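Local coordinates for long form salivary protein D7L1 (Culex quinquefasciatus, PDB 6V4C) that binds and sequesters adenine nucleotides, ADP and ATP most tightly, and so inhibits platelet aggregation and hemostasis during mosquito blood feeding, at residues A91-K96 with N115-G120; R192-N197 with S234-Y239. All coordinates share one frame; numbering follows the deposited sequence.

Interaction 1: residues A91-K96 with N115-G120; sequences ANELGK and NNANKG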
ATOM      1  N   ALA A  91     -17.488  -8.833  14.861  1.00 77.81           N
ATOM      2  CA  ALA A  91     -18.052  -7.609  14.300  1.00 78.26           C
ATOM      3  C   ALA A  91     -18.876  -6.861  15.345  1.00 80.17           C
ATOM      4  O   ALA A  91     -18.650  -5.671  15.598  1.00 80.74           O
ATOM      5  CB  ALA A  91     -18.896  -7.937  13.068  1.00 77.68           C
ATOM      6  N   ASN A  92     -19.822  -7.554  15.981  1.00 89.17           N
ATOM      7  CA  ASN A  92     -20.591  -6.935  17.056  1.00 92.27           C
ATOM      8  C   ASN A  92     -19.729  -6.713  18.292  1.00 92.14           C
ATOM      9  O   ASN A  92     -19.878  -5.702  18.987  1.00 95.25           O
ATOM     10  CB  ASN A  92     -21.806  -7.797  17.394  1.00 90.54           C
ATOM     11  CG  ASN A  92     -22.632  -8.142  16.169  1.00 90.76           C
ATOM     12  OD1 ASN A  92     -22.816  -7.313  15.277  1.00 90.52           O
ATOM     13  ND2 ASN A  92     -23.129  -9.373  16.117  1.00 87.07           N
ATOM     14  N   GLU A  93     -18.818  -7.648  18.577  1.00 94.91           N
ATOM     15  CA  GLU A  93     -17.965  -7.529  19.757  1.00 96.67           C
ATOM     16  C   GLU A  93     -17.074  -6.294  19.675  1.00 98.71           C
ATOM     17  O   GLU A  93     -16.828  -5.628  20.687  1.00 98.28           O
ATOM     18  CB  GLU A  93     -17.127  -8.800  19.913  1.00 96.04           C
ATOM     19  CG  GLU A  93     -16.266  -8.870  21.161  1.00 99.13           C
ATOM     20  CD  GLU A  93     -15.512 -10.187  21.264  1.00101.12           C
ATOM     21  OE1 GLU A  93     -15.798 -11.103  20.461  1.00 99.54           O
ATOM     22  OE2 GLU A  93     -14.632 -10.308  22.142  1.00 98.28           O
ATOM     23  N   LEU A  94     -16.584  -5.971  18.474  1.00 82.52           N
ATOM     24  CA  LEU A  94     -15.798  -4.755  18.298  1.00 81.33           C
ATOM     25  C   LEU A  94     -16.671  -3.507  18.307  1.00 82.57           C
ATOM     26  O   LEU A  94     -16.228  -2.448  18.765  1.00 83.11           O
ATOM     27  CB  LEU A  94     -14.989  -4.825  17.001  1.00 79.50           C
ATOM     28  CG  LEU A  94     -13.547  -5.305  17.129  1.00 78.30           C
ATOM     29  CD1 LEU A  94     -13.011  -5.741  15.782  1.00 76.50           C
ATOM     30  CD2 LEU A  94     -12.674  -4.207  17.722  1.00 78.65           C
ATOM     31  N   GLY A  95     -17.903  -3.614  17.816  1.00 84.08           N
ATOM     32  CA  GLY A  95     -18.809  -2.484  17.772  1.00 85.27           C
ATOM     33  C   GLY A  95     -19.471  -2.171  19.096  1.00 87.16           C
ATOM     34  O   GLY A  95     -20.443  -1.413  19.145  1.00 88.75           O
ATOM     35  N   LYS A  96     -18.961  -2.759  20.174  1.00101.24           N
ATOM     36  CA  LYS A  96     -19.386  -2.465  21.536  1.00104.29           C
ATOM     37  C   LYS A  96     -18.238  -1.862  22.334  1.00104.76           C
ATOM     38  O   LYS A  96     -18.095  -2.095  23.538  1.00106.42           O
ATOM     39  N   ASN A 115      -8.722  -8.252  20.384  1.00 84.26           N
ATOM     40  CA  ASN A 115      -7.768  -9.062  19.630  1.00 84.53           C
ATOM     41  C   ASN A 115      -7.220 -10.206  20.476  1.00 85.31           C
ATOM     42  O   ASN A 115      -7.057 -11.328  19.984  1.00 82.56           O
ATOM     43  CB  ASN A 115      -6.628  -8.193  19.097  1.00 79.50           C
ATOM     44  CG  ASN A 115      -5.720  -8.948  18.135  1.00 76.32           C
ATOM     45  OD1 ASN A 115      -6.188  -9.719  17.296  1.00 72.31           O
ATOM     46  ND2 ASN A 115      -4.415  -8.737  18.261  1.00 71.31           N
ATOM     47  N   ASN A 116      -6.935  -9.943  21.753  1.00 85.38           N
ATOM     48  CA  ASN A 116      -6.388 -10.981  22.618  1.00 84.30           C
ATOM     49  C   ASN A 116      -7.416 -12.049  22.969  1.00 83.38           C
ATOM     50  O   ASN A 116      -7.032 -13.177  23.295  1.00 83.28           O
ATOM     51  CB  ASN A 116      -5.796 -10.357  23.884  1.00 85.42           C
ATOM     52  CG  ASN A 116      -4.634  -9.428  23.585  1.00 84.14           C
ATOM     53  OD1 ASN A 116      -4.321  -9.160  22.426  1.00 82.41           O
ATOM     54  ND2 ASN A 116      -3.993  -8.925  24.634  1.00 85.31           N
ATOM     55  N   ALA A 117      -8.709 -11.725  22.906  1.00 85.44           N
ATOM     56  CA  ALA A 117      -9.757 -12.700  23.177  1.00 85.88           C
ATOM     57  C   ALA A 117     -10.056 -13.594  21.983  1.00 86.97           C
ATOM     58  O   ALA A 117     -10.714 -14.625  22.149  1.00 88.69           O
ATOM     59  CB  ALA A 117     -11.038 -11.991  23.616  1.00 89.54           C
ATOM     60  N   ASN A 118      -9.603 -13.218  20.787  1.00 87.88           N
ATOM     61  CA  ASN A 118      -9.801 -14.005  19.574  1.00 85.40           C
ATOM     62  C   ASN A 118      -8.518 -13.934  18.744  1.00 83.47           C
ATOM     63  O   ASN A 118      -8.501 -13.469  17.609  1.00 80.51           O
ATOM     64  CB  ASN A 118     -10.990 -13.486  18.770  1.00 83.68           C
ATOM     65  CG  ASN A 118     -12.238 -13.304  19.613  1.00 87.37           C
ATOM     66  OD1 ASN A 118     -12.414 -12.275  20.267  1.00 88.85           O
ATOM     67  ND2 ASN A 118     -13.117 -14.297  19.591  1.00 89.10           N
ATOM     68  N   LYS A 119      -7.420 -14.407  19.328  1.00 88.26           N
ATOM     69  CA  LYS A 119      -6.104 -14.236  18.724  1.00 84.90           C
ATOM     70  C   LYS A 119      -6.045 -14.887  17.348  1.00 81.72           C
ATOM     71  O   LYS A 119      -6.419 -16.052  17.176  1.00 79.03           O
ATOM     72  CB  LYS A 119      -5.031 -14.828  19.638  1.00 83.89           C
ATOM     73  CG  LYS A 119      -3.820 -13.929  19.835  1.00 81.36           C
ATOM     74  N   GLY A 120      -5.586 -14.116  16.359  1.00 76.01           N
ATOM     75  CA  GLY A 120      -5.428 -14.604  15.007  1.00 69.30           C
ATOM     76  C   GLY A 120      -6.645 -14.481  14.119  1.00 68.35           C
ATOM     77  O   GLY A 120      -6.515 -14.643  12.898  1.00 62.14           O
TER
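A backbone hydrogen bond from Gly95 N to Ala91 O, 3.1 Å long, completes the last turn of helix 84-94, the turn from which Glu93 reaches across to Ala117 and Asn118. The case shows how a long side chain can span two helix ends whose backbones stay well apart: even the nearest pair of CA atoms, Glu93 CA and Ala117 CA, is separated by 10.3 Å. Glu93 covers that gap by standing fully outstretched. Its CG lies opposite the backbone N (chi1 -175°), and the next torsion is extended too, which carries the carboxylate outward to the end of helix 104-117. There OE2 of Glu93 approaches the methyl CB of Ala117 at 4.2 Å, a loose touch. The amide of Asn118 comes up from the other segment, its CG 4.8 Å from CD of Glu93, and the two flat groups are steeply inclined, their planes 71° apart. The backbone of Asn118 is held by a longer bond from its N to Asn115 O, 3.3 Å, where helix 104-117 runs out. Deeper in the fold, Leu94 packs on Phe111 and Val114 of helix 104-117 and on Leu122 of helix 121-125. Asn118 also rests on Lys86 and Ile90 of helix 84-94, and Glu93 on Val114. With 72 Å² buried between the two segments and none of the touching residues buried, this is a light surface contact between two helix ends of an all-helical fold. A carboxylate set near the C-terminal end of a helix would probably be mildly disfavoured by the partial negative charge there, and its proton affinity perhaps slightly raised.

Interaction 2: residues R192-N197 with S234-Y239; sequences RWMKKN and SKARDY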
ATOM      1  N   ARG A 192      -0.690   4.099  -5.641  1.00 36.45           N
ATOM      2  CA  ARG A 192      -1.597   4.971  -4.894  1.00 39.95           C
ATOM      3  C   ARG A 192      -1.334   6.453  -5.153  1.00 40.11           C
ATOM      4  O   ARG A 192      -1.805   7.312  -4.401  1.00 40.69           O
ATOM      5  CB  ARG A 192      -1.630   4.659  -3.392  1.00 39.12           C
ATOM      6  CG  ARG A 192      -2.569   3.518  -2.984  1.00 39.72           C
ATOM      7  CD  ARG A 192      -2.116   2.153  -3.508  1.00 37.79           C
ATOM      8  NE  ARG A 192      -2.848   1.061  -2.868  1.00 39.12           N
ATOM      9  CZ  ARG A 192      -2.620  -0.229  -3.092  1.00 40.25           C
ATOM     10  NH1 ARG A 192      -1.682  -0.606  -3.950  1.00 35.77           N
ATOM     11  NH2 ARG A 192      -3.335  -1.148  -2.458  1.00 39.34           N
ATOM     12  N   TRP A 193      -0.575   6.778  -6.205  1.00 35.72           N
ATOM     13  CA  TRP A 193      -0.514   8.167  -6.654  1.00 34.73           C
ATOM     14  C   TRP A 193      -1.882   8.634  -7.127  1.00 39.60           C
ATOM     15  O   TRP A 193      -2.253   9.801  -6.943  1.00 41.39           O
ATOM     16  CB  TRP A 193       0.506   8.325  -7.780  1.00 33.94           C
ATOM     17  CG  TRP A 193       1.936   8.293  -7.327  1.00 34.73           C
ATOM     18  CD1 TRP A 193       2.413   7.838  -6.133  1.00 36.45           C
ATOM     19  CD2 TRP A 193       3.075   8.753  -8.066  1.00 35.37           C
ATOM     20  NE1 TRP A 193       3.782   7.980  -6.083  1.00 36.70           N
ATOM     21  CE2 TRP A 193       4.210   8.538  -7.257  1.00 35.82           C
ATOM     22  CE3 TRP A 193       3.244   9.324  -9.332  1.00 34.88           C
ATOM     23  CZ2 TRP A 193       5.497   8.872  -7.677  1.00 35.45           C
ATOM     24  CZ3 TRP A 193       4.525   9.653  -9.746  1.00 36.99           C
ATOM     25  CH2 TRP A 193       5.634   9.426  -8.920  1.00 36.09           C
ATOM     26  N   MET A 194      -2.635   7.739  -7.758  1.00 41.90           N
ATOM     27  CA  MET A 194      -4.037   7.959  -8.084  1.00 43.55           C
ATOM     28  C   MET A 194      -4.865   7.057  -7.185  1.00 44.97           C
ATOM     29  O   MET A 194      -4.595   5.855  -7.089  1.00 42.47           O
ATOM     30  CB  MET A 194      -4.316   7.627  -9.553  1.00 42.75           C
ATOM     31  CG  MET A 194      -5.727   7.978 -10.022  1.00 44.67           C
ATOM     32  SD  MET A 194      -6.113   7.328 -11.663  1.00 46.05           S
ATOM     33  CE  MET A 194      -6.168   8.806 -12.665  1.00 45.76           C
ATOM     34  N   LYS A 195      -5.855   7.637  -6.513  1.00 47.18           N
ATOM     35  CA  LYS A 195      -6.701   6.873  -5.614  1.00 48.34           C
ATOM     36  C   LYS A 195      -7.734   6.076  -6.408  1.00 50.09           C
ATOM     37  O   LYS A 195      -7.831   6.178  -7.634  1.00 48.96           O
ATOM     38  CB  LYS A 195      -7.373   7.797  -4.599  1.00 51.39           C
ATOM     39  CG  LYS A 195      -6.384   8.572  -3.742  1.00 52.80           C
ATOM     40  CD  LYS A 195      -7.043   9.223  -2.534  1.00 55.71           C
ATOM     41  CE  LYS A 195      -7.948  10.380  -2.917  1.00 61.97           C
ATOM     42  NZ  LYS A 195      -8.072  11.361  -1.797  1.00 63.90           N
ATOM     43  N   LYS A 196      -8.507   5.260  -5.688  1.00 56.89           N
ATOM     44  CA  LYS A 196      -9.534   4.449  -6.339  1.00 60.46           C
ATOM     45  C   LYS A 196     -10.535   5.309  -7.101  1.00 65.06           C
ATOM     46  O   LYS A 196     -10.957   4.947  -8.211  1.00 63.39           O
ATOM     47  CB  LYS A 196     -10.258   3.576  -5.315  1.00 62.73           C
ATOM     48  CG  LYS A 196      -9.604   2.226  -5.050  1.00 60.92           C
ATOM     49  CD  LYS A 196     -10.448   1.375  -4.114  1.00 63.32           C
ATOM     50  N   ASN A 197     -10.907   6.469  -6.534  1.00 54.90           N
ATOM     51  CA  ASN A 197     -11.883   7.351  -7.162  1.00 62.90           C
ATOM     52  C   ASN A 197     -11.339   8.092  -8.378  1.00 59.25           C
ATOM     53  O   ASN A 197     -12.074   8.885  -8.977  1.00 56.07           O
ATOM     54  CB  ASN A 197     -12.453   8.333  -6.135  1.00 78.66           C
ATOM     55  CG  ASN A 197     -11.373   9.074  -5.365  1.00107.00           C
ATOM     56  OD1 ASN A 197     -10.232   9.165  -5.804  1.00111.46           O
ATOM     57  ND2 ASN A 197     -11.738   9.612  -4.206  1.00107.65           N
ATOM     58  N   SER A 234      -7.177   9.588 -20.599  1.00 55.16           N
ATOM     59  CA  SER A 234      -5.769   9.334 -20.316  1.00 50.22           C
ATOM     60  C   SER A 234      -5.340  10.068 -19.057  1.00 48.03           C
ATOM     61  O   SER A 234      -4.275  10.688 -19.011  1.00 47.64           O
ATOM     62  CB  SER A 234      -4.895   9.738 -21.501  1.00 47.19           C
ATOM     63  OG  SER A 234      -5.075  11.111 -21.811  1.00 52.57           O
ATOM     64  N   LYS A 235      -6.163   9.990 -18.008  1.00 46.50           N
ATOM     65  CA  LYS A 235      -5.981  10.856 -16.847  1.00 44.54           C
ATOM     66  C   LYS A 235      -4.670  10.562 -16.125  1.00 43.43           C
ATOM     67  O   LYS A 235      -3.863  11.471 -15.893  1.00 42.72           O
ATOM     68  CB  LYS A 235      -7.169  10.716 -15.897  1.00 46.78           C
ATOM     69  CG  LYS A 235      -7.200  11.765 -14.801  1.00 48.02           C
ATOM     70  CD  LYS A 235      -8.410  11.591 -13.901  1.00 50.55           C
ATOM     71  CE  LYS A 235      -8.505  12.719 -12.886  1.00 55.88           C
ATOM     72  NZ  LYS A 235      -9.614  12.497 -11.917  1.00 57.15           N
ATOM     73  N   ALA A 236      -4.445   9.299 -15.753  1.00 44.49           N
ATOM     74  CA  ALA A 236      -3.226   8.950 -15.029  1.00 42.34           C
ATOM     75  C   ALA A 236      -1.987   9.261 -15.857  1.00 38.22           C
ATOM     76  O   ALA A 236      -1.014   9.832 -15.348  1.00 39.23           O
ATOM     77  CB  ALA A 236      -3.254   7.475 -14.627  1.00 38.30           C
ATOM     78  N   ARG A 237      -2.008   8.904 -17.144  1.00 38.51           N
ATOM     79  CA  ARG A 237      -0.868   9.174 -18.015  1.00 40.05           C
ATOM     80  C   ARG A 237      -0.518  10.656 -18.021  1.00 40.51           C
ATOM     81  O   ARG A 237       0.659  11.025 -17.933  1.00 37.87           O
ATOM     82  CB  ARG A 237      -1.174   8.683 -19.434  1.00 40.16           C
ATOM     83  CG  ARG A 237       0.036   8.554 -20.366  1.00 40.78           C
ATOM     84  CD  ARG A 237       0.400   9.869 -21.056  1.00 43.50           C
ATOM     85  NE  ARG A 237      -0.762  10.531 -21.647  1.00 48.29           N
ATOM     86  CZ  ARG A 237      -1.164  10.363 -22.903  1.00 50.84           C
ATOM     87  NH1 ARG A 237      -0.501   9.553 -23.712  1.00 48.37           N
ATOM     88  NH2 ARG A 237      -2.233  11.009 -23.350  1.00 51.00           N
ATOM     89  N   ASP A 238      -1.532  11.520 -18.116  1.00 43.78           N
ATOM     90  CA  ASP A 238      -1.275  12.953 -18.223  1.00 45.10           C
ATOM     91  C   ASP A 238      -0.692  13.515 -16.931  1.00 40.37           C
ATOM     92  O   ASP A 238       0.258  14.304 -16.966  1.00 43.63           O
ATOM     93  CB  ASP A 238      -2.556  13.690 -18.619  1.00 48.02           C
ATOM     94  CG  ASP A 238      -3.074  13.268 -19.985  1.00 52.40           C
ATOM     95  OD1 ASP A 238      -2.261  12.833 -20.829  1.00 51.25           O
ATOM     96  OD2 ASP A 238      -4.298  13.371 -20.215  1.00 55.69           O
ATOM     97  N   TYR A 239      -1.250  13.128 -15.783  1.00 42.52           N
ATOM     98  CA  TYR A 239      -0.685  13.575 -14.514  1.00 42.43           C
ATOM     99  C   TYR A 239       0.702  12.982 -14.293  1.00 40.23           C
ATOM    100  O   TYR A 239       1.605  13.665 -13.796  1.00 40.10           O
ATOM    101  CB  TYR A 239      -1.622  13.213 -13.363  1.00 42.50           C
ATOM    102  CG  TYR A 239      -2.799  14.155 -13.217  1.00 44.30           C
ATOM    103  CD1 TYR A 239      -2.614  15.463 -12.781  1.00 45.88           C
ATOM    104  CD2 TYR A 239      -4.092  13.737 -13.505  1.00 47.64           C
ATOM    105  CE1 TYR A 239      -3.686  16.330 -12.641  1.00 49.33           C
ATOM    106  CE2 TYR A 239      -5.170  14.598 -13.365  1.00 48.73           C
ATOM    107  CZ  TYR A 239      -4.959  15.892 -12.934  1.00 51.71           C
ATOM    108  OH  TYR A 239      -6.025  16.751 -12.795  1.00 55.93           O
TER
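Met194 lays its terminal methyl over the first turn of helix 235-247, overlapping the aliphatic part of Lys235 and the methyl of Ala236. CE of Met194 sits 3.8 Å from both CD of Lys235 and CB of Ala236. The same CE comes to 3.6 Å from the backbone N of Ala236. The side chain runs outward with CG opposite the backbone N (chi1 -173°), then bends at its last torsion (chi3 -110°), which leaves the methyl between the two partners. The extended chain of Lys235 lines one side of the methyl with its CB, CG and CD, and carries NZ on to a hydrogen bond with Gly198 O. CG of Lys235 also lies at the edge of the Tyr239 ring, in its plane. Met200 touches both Met194 and Tyr239, adding to the apolar surroundings. Asp238 ties the start of the helix to the residues before it: its OD2 accepts from Ser234 OG at 2.9 Å and also from Lys231 N. Its OD1 takes both NE and NH2 of Arg237 in a side-on salt bridge, NE at 2.9 Å. At the start of the loop, Arg192, with positive phi, closes helix 179-190 in a Schellman motif. The arrangement is a connecting loop packed, through one buried methionine, against the first turn of a helix, within the second PBP/GOBP unit of this helical, odorant-binding-protein-like fold.

How the interactions relate
From the N terminus, the chain first closes interaction 1, where 18 intervening residues, mostly helical, bring the ends of helices 84-94 and 104-117 together. It then runs through helices 121-125, 130-139, 150-158, 164-172 and 179-190 before opening interaction 2, which spans 36 residues and joins the loop after helix 179-190 to the start of helix 235-247. The two closures follow in series and neither nest nor cross. The centres of interactions 1 and 2 are about 37 Å apart, on opposite sides of the chain's centre. Interaction 2 belongs to the second PBP/GOBP range, yet Arg192 from its loop reaches back to Glu9 and Phe13 in helix 8-22, linking the two halves.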